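Local coordinates for thioredoxin-like protein (Bacteroides caccae ATCC 43185, PDB 4YOD) that is of unproven function but carries a thioredoxin fold with a CxxC pair at a helix start, consistent with a thiol-disulfide oxidoreductase, at residues A[157-162]-A[235-240]; A[181-186]-A[216-221]; A[168-173]-A[265-270]; A[175-180]-A[210-215]. One frame throughout, in Å; residues are numbered along the deposited sequence.

Contact 1: A[157-162]-A[235-240]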
loop_
_atom_site.group_PDB
_atom_site.type_symbol
_atom_site.label_atom_id
_atom_site.label_comp_id
_atom_site.label_asym_id
_atom_site.label_seq_id
_atom_site.Cartn_x
_atom_site.Cartn_y
_atom_site.Cartn_z
ATOM N N PHE A 157 -14.415 -10.063 9.954
ATOM C CA PHE A 157 -13.994 -10.089 11.359
ATOM C C PHE A 157 -15.144 -9.605 12.216
ATOM O O PHE A 157 -15.995 -8.853 11.731
ATOM C CB PHE A 157 -12.718 -9.242 11.610
ATOM C CG PHE A 157 -12.889 -7.765 11.316
ATOM C CD1 PHE A 157 -13.326 -6.887 12.304
ATOM C CD2 PHE A 157 -12.660 -7.261 10.039
ATOM C CE1 PHE A 157 -13.520 -5.523 12.023
ATOM C CE2 PHE A 157 -12.845 -5.899 9.761
ATOM C CZ PHE A 157 -13.282 -5.043 10.752
ATOM N N THR A 158 -15.133 -10.009 13.491
ATOM C CA THR A 158 -16.100 -9.644 14.530
ATOM C C THR A 158 -15.555 -8.471 15.337
ATOM O O THR A 158 -14.402 -8.504 15.773
ATOM C CB THR A 158 -16.359 -10.870 15.423
ATOM O OG1 THR A 158 -16.780 -11.954 14.594
ATOM C CG2 THR A 158 -17.403 -10.607 16.519
ATOM N N TYR A 159 -16.376 -7.431 15.521
ATOM C CA TYR A 159 -16.010 -6.264 16.323
ATOM C C TYR A 159 -16.928 -6.189 17.551
ATOM O O TYR A 159 -18.056 -6.714 17.524
ATOM C CB TYR A 159 -16.055 -4.953 15.502
ATOM C CG TYR A 159 -17.408 -4.625 14.907
ATOM C CD1 TYR A 159 -18.384 -3.975 15.659
ATOM C CD2 TYR A 159 -17.706 -4.948 13.587
ATOM C CE1 TYR A 159 -19.633 -3.679 15.120
ATOM C CE2 TYR A 159 -18.945 -4.642 13.030
ATOM C CZ TYR A 159 -19.907 -4.005 13.801
ATOM O OH TYR A 159 -21.132 -3.707 13.258
ATOM N N THR A 160 -16.437 -5.563 18.629
ATOM C CA THR A 160 -17.220 -5.424 19.861
ATOM C C THR A 160 -17.401 -3.943 20.144
ATOM O O THR A 160 -16.429 -3.193 20.099
ATOM C CB THR A 160 -16.557 -6.174 21.030
ATOM O OG1 THR A 160 -16.199 -7.484 20.598
ATOM C CG2 THR A 160 -17.465 -6.272 22.256
ATOM N N LEU A 161 -18.649 -3.528 20.431
ATOM C CA LEU A 161 -18.992 -2.137 20.732
ATOM C C LEU A 161 -18.767 -1.848 22.210
ATOM O O LEU A 161 -18.556 -2.785 22.986
ATOM C CB LEU A 161 -20.455 -1.831 20.333
ATOM C CG LEU A 161 -20.844 -2.127 18.871
ATOM C CD1 LEU A 161 -22.346 -2.119 18.689
ATOM C CD2 LEU A 161 -20.152 -1.176 17.897
ATOM N N ALA A 162 -18.815 -0.555 22.604
ATOM C CA ALA A 162 -18.674 -0.099 23.997
ATOM C C ALA A 162 -19.669 -0.797 24.931
ATOM O O ALA A 162 -19.312 -1.114 26.066
ATOM C CB ALA A 162 -18.872 1.402 24.078
ATOM N N GLU A 235 -21.785 9.038 14.928
ATOM C CA GLU A 235 -22.304 8.638 13.616
ATOM C C GLU A 235 -21.521 7.450 13.035
ATOM O O GLU A 235 -22.007 6.792 12.115
ATOM C CB GLU A 235 -22.285 9.833 12.642
ATOM C CG GLU A 235 -23.221 10.973 13.046
ATOM C CD GLU A 235 -22.792 11.884 14.187
ATOM O OE1 GLU A 235 -21.568 12.044 14.408
ATOM O OE2 GLU A 235 -23.686 12.456 14.854
ATOM N N TRP A 236 -20.325 7.159 13.577
ATOM C CA TRP A 236 -19.530 6.012 13.132
ATOM C C TRP A 236 -19.778 4.828 14.037
ATOM O O TRP A 236 -20.232 5.000 15.170
ATOM C CB TRP A 236 -18.017 6.317 13.127
ATOM C CG TRP A 236 -17.538 7.496 12.328
ATOM C CD1 TRP A 236 -18.283 8.348 11.566
ATOM C CD2 TRP A 236 -16.199 7.991 12.290
ATOM N NE1 TRP A 236 -17.483 9.325 11.031
ATOM C CE2 TRP A 236 -16.197 9.132 11.456
ATOM C CE3 TRP A 236 -14.981 7.549 12.842
ATOM C CZ2 TRP A 236 -15.037 9.864 11.193
ATOM C CZ3 TRP A 236 -13.827 8.263 12.565
ATOM C CH2 TRP A 236 -13.861 9.408 11.753
ATOM N N ILE A 237 -19.460 3.625 13.544
ATOM C CA ILE A 237 -19.519 2.397 14.323
ATOM C C ILE A 237 -18.103 2.239 14.871
ATOM O O ILE A 237 -17.163 2.107 14.096
ATOM C CB ILE A 237 -20.038 1.199 13.481
ATOM C CG1 ILE A 237 -21.426 1.538 12.876
ATOM C CG2 ILE A 237 -20.069 -0.100 14.310
ATOM C CD1 ILE A 237 -22.000 0.524 11.937
ATOM N N ASN A 238 -17.940 2.374 16.194
ATOM C CA ASN A 238 -16.622 2.343 16.831
ATOM C C ASN A 238 -16.447 1.091 17.674
ATOM O O ASN A 238 -17.064 0.962 18.740
ATOM C CB ASN A 238 -16.432 3.614 17.667
ATOM C CG ASN A 238 -16.593 4.871 16.843
ATOM O OD1 ASN A 238 -15.897 5.078 15.845
ATOM N ND2 ASN A 238 -17.558 5.710 17.201
ATOM N N GLY A 239 -15.622 0.175 17.182
ATOM C CA GLY A 239 -15.397 -1.108 17.836
ATOM C C GLY A 239 -13.969 -1.505 18.139
ATOM O O GLY A 239 -13.012 -0.833 17.743
ATOM N N TYR A 240 -13.830 -2.621 18.875
ATOM C CA TYR A 240 -12.533 -3.187 19.208
ATOM C C TYR A 240 -12.559 -4.677 18.908
ATOM O O TYR A 240 -13.631 -5.250 18.724
ATOM C CB TYR A 240 -12.120 -2.883 20.667
ATOM C CG TYR A 240 -12.981 -3.521 21.737
ATOM C CD1 TYR A 240 -14.078 -2.849 22.270
ATOM C CD2 TYR A 240 -12.657 -4.765 22.272
ATOM C CE1 TYR A 240 -14.861 -3.420 23.277
ATOM C CE2 TYR A 240 -13.432 -5.349 23.276
ATOM C CZ TYR A 240 -14.532 -4.671 23.778
ATOM O OH TYR A 240 -15.295 -5.243 24.771
HETATM O O HOH W 1 -14.575 -8.466 18.647
HETATM O O HOH W 2 -18.867 1.477 20.685
#
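T160 and Y240 grip each other through a two-way pair of backbone hydrogen bonds, T160 N to Y240 O at 2.8 Å and Y240 N to T160 O at 2.9 Å. They form a single antiparallel hydrogen-bonded bridge, and the short strands 158-160 and 237-240 pass almost at right angles, 100° between their directions. The Y240 ring folds back over T160 from the position between its own backbone N and carbonyl carbon (chi1 66°), and one face receives T160 CB in a CH-pi contact, 3.9 Å from the ring centroid, while T160 CG2 lies 3.5 Å from Y240 OH. Beyond the bridge, I237 CG2 is wedged between Y159 CE1 and L161 CD2, 3.7 Å from each. G239 lies against the Y159-T160 backbone, its CA 3.2 Å from T160 O.

Two waters extend the polar pairing. One donates to T158 O and also meets T160 OG1, whose protein partner is Q166; the other accepts from A162 N and donates to N238 O. N238 turns its amide the other way, to S215 and P233.

The crossing ties the hairpin of strands 158-160 and 166-168 to an outermost strand of the thioredoxin-like sheet. Next to 237-240 in that sheet runs strand 211-217, and helix 222-228 borders Y240, with W225 meeting its ring edge-to-face.

Contact 2: A[181-186]-A[216-221]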
loop_
_atom_site.group_PDB
_atom_site.type_symbol
_atom_site.label_atom_id
_atom_site.label_comp_id
_atom_site.label_asym_id
_atom_site.label_seq_id
_atom_site.Cartn_x
_atom_site.Cartn_y
_atom_site.Cartn_z
ATOM N N ILE A 181 -8.629 1.504 10.821
ATOM C CA ILE A 181 -7.854 0.792 11.842
ATOM C C ILE A 181 -7.094 1.861 12.636
ATOM O O ILE A 181 -6.302 2.602 12.054
ATOM C CB ILE A 181 -6.939 -0.284 11.206
ATOM C CG1 ILE A 181 -7.774 -1.229 10.284
ATOM C CG2 ILE A 181 -6.156 -1.042 12.296
ATOM C CD1 ILE A 181 -7.044 -2.387 9.547
ATOM N N ASN A 182 -7.361 1.945 13.944
ATOM C CA ASN A 182 -6.842 3.004 14.817
ATOM C C ASN A 182 -6.157 2.514 16.102
ATOM O O ASN A 182 -6.222 1.338 16.448
ATOM C CB ASN A 182 -8.009 3.935 15.215
ATOM C CG ASN A 182 -9.065 3.255 16.063
ATOM O OD1 ASN A 182 -8.941 3.144 17.289
ATOM N ND2 ASN A 182 -10.123 2.775 15.432
ATOM N N ASN A 183 -5.501 3.461 16.793
ATOM C CA ASN A 183 -4.822 3.326 18.088
ATOM C C ASN A 183 -5.168 4.541 18.961
ATOM O O ASN A 183 -5.201 5.661 18.442
ATOM C CB ASN A 183 -3.300 3.206 17.918
ATOM C CG ASN A 183 -2.771 1.789 17.883
ATOM O OD1 ASN A 183 -3.489 0.817 17.609
ATOM N ND2 ASN A 183 -1.487 1.639 18.159
ATOM N N PRO A 184 -5.438 4.367 20.272
ATOM C CA PRO A 184 -5.748 5.537 21.112
ATOM C C PRO A 184 -4.490 6.330 21.470
ATOM O O PRO A 184 -3.388 5.771 21.505
ATOM C CB PRO A 184 -6.408 4.929 22.359
ATOM C CG PRO A 184 -6.367 3.437 22.180
ATOM C CD PRO A 184 -5.429 3.126 21.071
ATOM N N GLY A 185 -4.665 7.635 21.680
ATOM C CA GLY A 185 -3.586 8.556 22.041
ATOM C C GLY A 185 -2.727 9.031 20.882
ATOM O O GLY A 185 -2.206 10.150 20.923
ATOM N N CYS A 186 -2.567 8.170 19.855
ATOM C CA CYS A 186 -1.806 8.344 18.609
ATOM C C CYS A 186 -2.205 9.667 17.918
ATOM O O CYS A 186 -3.378 9.855 17.582
ATOM C CB CYS A 186 -2.042 7.134 17.702
ATOM S SG CYS A 186 -1.324 7.266 16.040
ATOM N N ILE A 216 -11.884 0.362 13.904
ATOM C CA ILE A 216 -11.534 -0.856 14.620
ATOM C C ILE A 216 -10.180 -0.712 15.316
ATOM O O ILE A 216 -9.165 -0.350 14.703
ATOM C CB ILE A 216 -11.620 -2.143 13.741
ATOM C CG1 ILE A 216 -11.295 -3.426 14.549
ATOM C CG2 ILE A 216 -10.770 -2.075 12.476
ATOM C CD1 ILE A 216 -12.409 -3.901 15.457
ATOM N N TYR A 217 -10.209 -0.961 16.634
ATOM C CA TYR A 217 -9.023 -0.974 17.453
ATOM C C TYR A 217 -8.571 -2.446 17.584
ATOM O O TYR A 217 -9.319 -3.271 18.109
ATOM C CB TYR A 217 -9.271 -0.297 18.807
ATOM C CG TYR A 217 -8.112 -0.433 19.767
ATOM C CD1 TYR A 217 -6.834 -0.012 19.412
ATOM C CD2 TYR A 217 -8.289 -0.992 21.032
ATOM C CE1 TYR A 217 -5.755 -0.175 20.275
ATOM C CE2 TYR A 217 -7.222 -1.133 21.916
ATOM C CZ TYR A 217 -5.958 -0.708 21.537
ATOM O OH TYR A 217 -4.893 -0.842 22.388
ATOM N N PRO A 218 -7.379 -2.808 17.071
ATOM C CA PRO A 218 -6.976 -4.219 17.109
ATOM C C PRO A 218 -6.062 -4.617 18.275
ATOM O O PRO A 218 -5.815 -5.814 18.428
ATOM C CB PRO A 218 -6.248 -4.388 15.770
ATOM C CG PRO A 218 -5.648 -3.017 15.484
ATOM C CD PRO A 218 -6.394 -1.991 16.328
ATOM N N ASP A 219 -5.551 -3.661 19.084
ATOM C CA ASP A 219 -4.595 -3.990 20.147
ATOM C C ASP A 219 -5.261 -4.296 21.507
ATOM O O ASP A 219 -6.487 -4.366 21.598
ATOM C CB ASP A 219 -3.522 -2.904 20.287
ATOM C CG ASP A 219 -2.559 -2.856 19.128
ATOM O OD1 ASP A 219 -1.523 -3.559 19.187
ATOM O OD2 ASP A 219 -2.826 -2.100 18.167
ATOM N N GLU A 220 -4.427 -4.510 22.548
ATOM C CA GLU A 220 -4.807 -4.980 23.883
ATOM C C GLU A 220 -4.961 -3.889 24.972
ATOM O O GLU A 220 -5.318 -4.235 26.103
ATOM C CB GLU A 220 -3.771 -6.023 24.350
ATOM C CG GLU A 220 -3.720 -7.259 23.457
ATOM C CD GLU A 220 -2.381 -7.959 23.326
ATOM O OE1 GLU A 220 -1.921 -8.563 24.323
ATOM O OE2 GLU A 220 -1.826 -7.964 22.201
ATOM N N GLU A 221 -4.737 -2.595 24.646
ATOM C CA GLU A 221 -4.863 -1.498 25.625
ATOM C C GLU A 221 -6.316 -0.955 25.627
ATOM O O GLU A 221 -6.555 0.232 25.363
ATOM C CB GLU A 221 -3.832 -0.381 25.344
ATOM C CG GLU A 221 -2.374 -0.798 25.491
ATOM C CD GLU A 221 -1.809 -0.854 26.901
ATOM O OE1 GLU A 221 -2.274 -0.087 27.776
ATOM O OE2 GLU A 221 -0.852 -1.634 27.114
#
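The Y217 ring lies between P184 and the backbone of D219. P184 CG stands over one face, offset toward the rim, and the amide nitrogen of D219 sits 3.7 Å above the centre of the opposite face. N182 O meets the ring edge in plane, 3.3 Å from Y217 CD1, and the N183 side chain adjoins the same edge. The proline comes closest through CD, 3.4 Å from Y217 CE1. With CG anti to the backbone N (chi1 173°), Y217 OH is placed at the N-cap of helix 222-228, where it accepts from E221 N at 2.9 Å, and the ring meets W225.

This is the C-terminal end of two parallel strands of a thioredoxin fold, where the chain leaves the sheet for helix 187-197, with C186 at its N-cap and C189 in its first turn, a pattern consistent with a thioredoxin-type redox site. The last rung is N182 N to I216 O, 3.0 Å and 166°. One residue earlier, I181 and I216 lie side by side, CG1 against CG2 at 3.8 Å, and I181 CG2 touches P218 CG. N182 OD1 is buried with no partner in the model, whereas ND2 makes a weak bond to F180 O.

Contact 3: A[168-173]-A[265-270]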
loop_
_atom_site.group_PDB
_atom_site.type_symbol
_atom_site.label_atom_id
_atom_site.label_comp_id
_atom_site.label_asym_id
_atom_site.label_seq_id
_atom_site.Cartn_x
_atom_site.Cartn_y
_atom_site.Cartn_z
ATOM N N SER A 168 -20.392 -8.185 12.763
ATOM C CA SER A 168 -19.331 -8.572 11.847
ATOM C C SER A 168 -19.264 -7.578 10.677
ATOM O O SER A 168 -20.261 -6.924 10.360
ATOM C CB SER A 168 -19.524 -10.001 11.353
ATOM O OG SER A 168 -20.472 -10.102 10.302
ATOM N N LEU A 169 -18.087 -7.479 10.030
ATOM C CA LEU A 169 -17.888 -6.598 8.886
ATOM C C LEU A 169 -18.930 -6.855 7.791
ATOM O O LEU A 169 -19.556 -5.912 7.319
ATOM C CB LEU A 169 -16.468 -6.789 8.307
ATOM C CG LEU A 169 -16.146 -6.078 6.989
ATOM C CD1 LEU A 169 -16.152 -4.562 7.169
ATOM C CD2 LEU A 169 -14.803 -6.530 6.448
ATOM N N TYR A 170 -19.136 -8.126 7.429
ATOM C CA TYR A 170 -20.028 -8.503 6.338
ATOM C C TYR A 170 -21.509 -8.352 6.671
ATOM O O TYR A 170 -22.324 -8.342 5.744
ATOM C CB TYR A 170 -19.731 -9.923 5.843
ATOM C CG TYR A 170 -18.621 -9.960 4.808
ATOM C CD1 TYR A 170 -17.310 -9.646 5.150
ATOM C CD2 TYR A 170 -18.885 -10.299 3.484
ATOM C CE1 TYR A 170 -16.284 -9.692 4.210
ATOM C CE2 TYR A 170 -17.867 -10.334 2.529
ATOM C CZ TYR A 170 -16.564 -10.054 2.904
ATOM O OH TYR A 170 -15.550 -10.085 1.974
ATOM N N GLN A 171 -21.850 -8.169 7.958
ATOM C CA GLN A 171 -23.233 -7.971 8.400
ATOM C C GLN A 171 -23.669 -6.512 8.191
ATOM O O GLN A 171 -24.856 -6.195 8.306
ATOM C CB GLN A 171 -23.401 -8.391 9.867
ATOM C CG GLN A 171 -23.757 -9.866 10.011
ATOM C CD GLN A 171 -23.523 -10.430 11.391
ATOM O OE1 GLN A 171 -23.086 -9.742 12.329
ATOM N NE2 GLN A 171 -23.811 -11.715 11.540
ATOM N N LEU A 172 -22.718 -5.632 7.868
ATOM C CA LEU A 172 -23.014 -4.231 7.616
ATOM C C LEU A 172 -23.425 -4.041 6.171
ATOM O O LEU A 172 -22.785 -4.563 5.260
ATOM C CB LEU A 172 -21.834 -3.334 7.981
ATOM C CG LEU A 172 -21.485 -3.326 9.460
ATOM C CD1 LEU A 172 -20.094 -2.760 9.680
ATOM C CD2 LEU A 172 -22.568 -2.617 10.286
ATOM N N ASN A 173 -24.500 -3.290 5.968
ATOM C CA ASN A 173 -25.090 -3.078 4.657
ATOM C C ASN A 173 -25.038 -1.617 4.259
ATOM O O ASN A 173 -25.728 -0.786 4.864
ATOM C CB ASN A 173 -26.541 -3.586 4.652
ATOM C CG ASN A 173 -26.672 -4.996 5.177
ATOM O OD1 ASN A 173 -25.969 -5.910 4.744
ATOM N ND2 ASN A 173 -27.555 -5.199 6.145
ATOM N N LYS A 265 -20.096 -2.319 -1.974
ATOM C CA LYS A 265 -21.307 -2.981 -1.459
ATOM C C LYS A 265 -21.067 -4.471 -1.096
ATOM O O LYS A 265 -21.610 -4.953 -0.094
ATOM C CB LYS A 265 -22.430 -2.877 -2.508
ATOM C CG LYS A 265 -23.798 -3.421 -2.051
ATOM C CD LYS A 265 -24.895 -2.360 -2.095
ATOM C CE LYS A 265 -26.225 -2.856 -1.557
ATOM N NZ LYS A 265 -26.209 -3.052 -0.075
ATOM N N GLU A 266 -20.272 -5.178 -1.921
ATOM C CA GLU A 266 -19.929 -6.611 -1.766
ATOM C C GLU A 266 -18.672 -6.812 -0.896
ATOM O O GLU A 266 -18.211 -7.947 -0.753
ATOM C CB GLU A 266 -19.699 -7.268 -3.143
ATOM C CG GLU A 266 -20.853 -7.140 -4.122
ATOM C CD GLU A 266 -20.560 -7.730 -5.488
ATOM O OE1 GLU A 266 -19.965 -7.017 -6.327
ATOM O OE2 GLU A 266 -20.919 -8.910 -5.718
ATOM N N LYS A 267 -18.120 -5.708 -0.332
ATOM C CA LYS A 267 -16.922 -5.674 0.522
ATOM C C LYS A 267 -15.646 -5.915 -0.284
ATOM O O LYS A 267 -14.613 -6.233 0.298
ATOM C CB LYS A 267 -17.004 -6.637 1.746
ATOM C CG LYS A 267 -18.238 -6.408 2.643
ATOM C CD LYS A 267 -18.254 -5.020 3.323
ATOM C CE LYS A 267 -19.470 -4.829 4.208
ATOM N NZ LYS A 267 -20.730 -4.796 3.415
ATOM N N THR A 268 -15.697 -5.706 -1.614
ATOM C CA THR A 268 -14.495 -5.745 -2.453
ATOM C C THR A 268 -13.678 -4.489 -2.099
ATOM O O THR A 268 -14.262 -3.410 -1.994
ATOM C CB THR A 268 -14.878 -5.784 -3.942
ATOM O OG1 THR A 268 -15.547 -7.005 -4.218
ATOM C CG2 THR A 268 -13.672 -5.613 -4.878
ATOM N N VAL A 269 -12.358 -4.633 -1.933
ATOM C CA VAL A 269 -11.437 -3.525 -1.617
ATOM C C VAL A 269 -11.305 -2.637 -2.848
ATOM O O VAL A 269 -10.906 -3.116 -3.914
ATOM C CB VAL A 269 -10.032 -4.054 -1.156
ATOM C CG1 VAL A 269 -9.059 -2.893 -0.906
ATOM C CG2 VAL A 269 -10.133 -4.950 0.079
ATOM N N LEU A 270 -11.636 -1.351 -2.698
ATOM C CA LEU A 270 -11.494 -0.308 -3.717
ATOM C C LEU A 270 -10.190 0.464 -3.516
ATOM O O LEU A 270 -9.515 0.791 -4.491
ATOM C CB LEU A 270 -12.685 0.673 -3.692
ATOM C CG LEU A 270 -14.063 0.061 -3.939
ATOM C CD1 LEU A 270 -15.161 1.079 -3.660
ATOM C CD2 LEU A 270 -14.160 -0.540 -5.355
HETATM O O HOH W 3 -21.677 -7.409 3.096
#
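K267 lies along one face of the Y170 ring, the two side chains sliding past each other in opposite directions. CG sits over the ring centre, 3.8 Å from the centroid and only 6° off the normal, a CH-pi contact, while CB approaches CZ at 3.6 Å. The lysine then bends at chi2 (-64°) and chi4 (-66°), which carries CE to within 3.3 Å of L169 O and brings NZ to L172 O for a 2.8 Å hydrogen bond. This buried aliphatic chain forms the tight part, backed by L177 of the central strand; L169 and L172 press on that same residue.

Around it the contact thins. A water bridges K267 NZ and Y170 O, E266 brings little more than its carbonyl oxygen near the tyrosine ring, and K265 and N173 stay exposed. The Y170 hydroxyl is held from elsewhere, by A154 O, and K153 NZ bonds E266 O.

Thus the turn between strands 259-263 and 269-272 of the thioredoxin-like sheet is fastened to the connection leading into strand 176-181. Because the ammonium group is met by a carbonyl and a water, its charge is probably stabilised here by dipoles, with the apolar stem shielded by the tyrosine.

Contact 4: A[175-180]-A[210-215]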
loop_
_atom_site.group_PDB
_atom_site.type_symbol
_atom_site.label_atom_id
_atom_site.label_comp_id
_atom_site.label_asym_id
_atom_site.label_seq_id
_atom_site.Cartn_x
_atom_site.Cartn_y
_atom_site.Cartn_z
ATOM N N ASP A 175 -23.577 0.929 0.418
ATOM C CA ASP A 175 -22.890 1.026 -0.884
ATOM C C ASP A 175 -21.383 1.120 -0.693
ATOM O O ASP A 175 -20.627 0.620 -1.523
ATOM C CB ASP A 175 -23.372 2.256 -1.688
ATOM C CG ASP A 175 -24.746 2.142 -2.338
ATOM O OD1 ASP A 175 -25.386 1.068 -2.210
ATOM O OD2 ASP A 175 -25.168 3.115 -3.005
ATOM N N TYR A 176 -20.950 1.759 0.406
ATOM C CA TYR A 176 -19.538 1.924 0.724
ATOM C C TYR A 176 -19.274 1.701 2.188
ATOM O O TYR A 176 -20.089 2.057 3.045
ATOM C CB TYR A 176 -19.025 3.326 0.327
ATOM C CG TYR A 176 -19.074 3.614 -1.157
ATOM C CD1 TYR A 176 -18.153 3.042 -2.029
ATOM C CD2 TYR A 176 -20.006 4.502 -1.685
ATOM C CE1 TYR A 176 -18.201 3.294 -3.400
ATOM C CE2 TYR A 176 -20.042 4.788 -3.052
ATOM C CZ TYR A 176 -19.140 4.174 -3.905
ATOM O OH TYR A 176 -19.158 4.441 -5.251
ATOM N N LEU A 177 -18.118 1.121 2.474
ATOM C CA LEU A 177 -17.658 0.903 3.837
ATOM C C LEU A 177 -16.266 1.465 3.968
ATOM O O LEU A 177 -15.355 1.039 3.249
ATOM C CB LEU A 177 -17.681 -0.589 4.260
ATOM C CG LEU A 177 -17.532 -0.762 5.783
ATOM C CD1 LEU A 177 -18.576 -1.663 6.356
ATOM C CD2 LEU A 177 -16.096 -1.055 6.206
ATOM N N LEU A 178 -16.102 2.415 4.890
ATOM C CA LEU A 178 -14.820 3.025 5.205
ATOM C C LEU A 178 -14.323 2.388 6.495
ATOM O O LEU A 178 -14.912 2.578 7.561
ATOM C CB LEU A 178 -14.958 4.557 5.330
ATOM C CG LEU A 178 -13.715 5.403 5.057
ATOM C CD1 LEU A 178 -14.074 6.863 5.148
ATOM C CD2 LEU A 178 -12.581 5.121 6.050
ATOM N N LEU A 179 -13.275 1.573 6.374
ATOM C CA LEU A 179 -12.671 0.841 7.482
ATOM C C LEU A 179 -11.496 1.652 8.025
ATOM O O LEU A 179 -10.565 1.983 7.289
ATOM C CB LEU A 179 -12.241 -0.572 7.021
ATOM C CG LEU A 179 -11.612 -1.476 8.081
ATOM C CD1 LEU A 179 -12.601 -1.775 9.246
ATOM C CD2 LEU A 179 -11.091 -2.765 7.451
ATOM N N PHE A 180 -11.541 1.978 9.311
ATOM C CA PHE A 180 -10.475 2.797 9.892
ATOM C C PHE A 180 -9.810 2.061 11.069
ATOM O O PHE A 180 -10.338 2.044 12.182
ATOM C CB PHE A 180 -11.077 4.162 10.317
ATOM C CG PHE A 180 -10.253 5.166 11.097
ATOM C CD1 PHE A 180 -8.869 5.049 11.185
ATOM C CD2 PHE A 180 -10.855 6.268 11.690
ATOM C CE1 PHE A 180 -8.114 5.985 11.901
ATOM C CE2 PHE A 180 -10.096 7.208 12.396
ATOM C CZ PHE A 180 -8.731 7.062 12.490
ATOM N N LYS A 210 -25.563 5.829 2.676
ATOM C CA LYS A 210 -24.817 5.266 1.547
ATOM C C LYS A 210 -23.424 4.814 1.990
ATOM O O LYS A 210 -22.805 3.999 1.309
ATOM C CB LYS A 210 -24.698 6.292 0.397
ATOM C CG LYS A 210 -26.023 6.737 -0.206
ATOM C CD LYS A 210 -26.461 5.887 -1.391
ATOM C CE LYS A 210 -27.797 6.324 -1.954
ATOM N NZ LYS A 210 -27.706 7.613 -2.694
ATOM N N LEU A 211 -22.927 5.355 3.117
ATOM C CA LEU A 211 -21.593 5.052 3.639
ATOM C C LEU A 211 -21.620 4.748 5.132
ATOM O O LEU A 211 -22.250 5.473 5.902
ATOM C CB LEU A 211 -20.660 6.261 3.369
ATOM C CG LEU A 211 -19.278 6.325 4.062
ATOM C CD1 LEU A 211 -18.295 5.426 3.392
ATOM C CD2 LEU A 211 -18.699 7.744 3.978
ATOM N N ILE A 212 -20.920 3.693 5.534
ATOM C CA ILE A 212 -20.734 3.350 6.937
ATOM C C ILE A 212 -19.247 3.528 7.249
ATOM O O ILE A 212 -18.394 3.109 6.458
ATOM C CB ILE A 212 -21.266 1.922 7.288
ATOM C CG1 ILE A 212 -22.828 1.917 7.380
ATOM C CG2 ILE A 212 -20.642 1.386 8.596
ATOM C CD1 ILE A 212 -23.465 0.492 7.338
ATOM N N VAL A 213 -18.943 4.170 8.384
ATOM C CA VAL A 213 -17.566 4.295 8.843
ATOM C C VAL A 213 -17.420 3.339 10.052
ATOM O O VAL A 213 -18.096 3.504 11.072
ATOM C CB VAL A 213 -17.126 5.746 9.156
ATOM C CG1 VAL A 213 -15.675 5.770 9.642
ATOM C CG2 VAL A 213 -17.282 6.648 7.930
ATOM N N LEU A 214 -16.580 2.321 9.899
ATOM C CA LEU A 214 -16.286 1.346 10.933
ATOM C C LEU A 214 -14.866 1.564 11.438
ATOM O O LEU A 214 -13.905 1.348 10.697
ATOM C CB LEU A 214 -16.462 -0.098 10.395
ATOM C CG LEU A 214 -16.166 -1.244 11.374
ATOM C CD1 LEU A 214 -17.201 -1.298 12.502
ATOM C CD2 LEU A 214 -16.152 -2.579 10.669
ATOM N N SER A 215 -14.724 1.991 12.695
ATOM C CA SER A 215 -13.385 2.165 13.256
ATOM C C SER A 215 -13.081 0.926 14.071
ATOM O O SER A 215 -13.956 0.456 14.802
ATOM C CB SER A 215 -13.286 3.437 14.091
ATOM O OG SER A 215 -13.932 3.263 15.339
#
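Y176 and L211 open a continuous parallel ladder that runs through five bridged pairs to F180 and S215. Five backbone hydrogen bonds join the strands: Y176 N to K210 O, I212 N to Y176 O, L178 N to I212 O, L214 N to L178 O and F180 N to L214 O. The straightest is L178 N to I212 O, 2.9 Å and 173°; the bond of Y176 N, at 139°, is the most bent. The carbonyls of Y176, I212, L178 and L214 each take a CA-H...O contact as well, the donor for Y176 O being L211 CA at 3.4 Å. F180 O likewise faces S215 CA, at 3.2 Å.

The alternate NH groups look outward. L177 and L179 pair with L263 and Y261 of strand 259-263, V213 with I237. S215 OG is satisfied by N238 OD1, and K210 NZ by a salt bridge to E208, while D175 OD2 touches K210 only at CD, 3.5 Å away.

L177, L179, I212 and L214 line one face, where L179 CD1 meets L214 CD2 at 3.9 Å. On the other lie Y176, L178, F180, L211, V213 and S215, the apolar ones packed against helices 187-197, 200-207 and 276-286. The central strand 176-181 and its inner neighbour 211-217 thus carry apolar side chains on both faces, their buried amides and carbonyls satisfied largely by the sheet itself.

Overall arrangement
Contact 4 forms the centre of the sheet, and contact 2 continues the same two strands at their C-terminal ends: the centres lie about 17 Å apart, and I216 N bonds F180 O at 2.9 Å. Contact 1 joins from the side through strand 237-240, with I237 O receiving S215 N and G239 O receiving Y217 N. Contact 3, its centre about 9 Å from that of contact 4, is packed against it by L169 and L177, and the F157 O to L169 N bond links it to contact 1. Contacts 2 and 3 do not touch, their nearest atoms about 8 Å apart. Segment 181-186 ends on C186 of the possible redox pair; F180 of contact 4 lies near that pair without touching it.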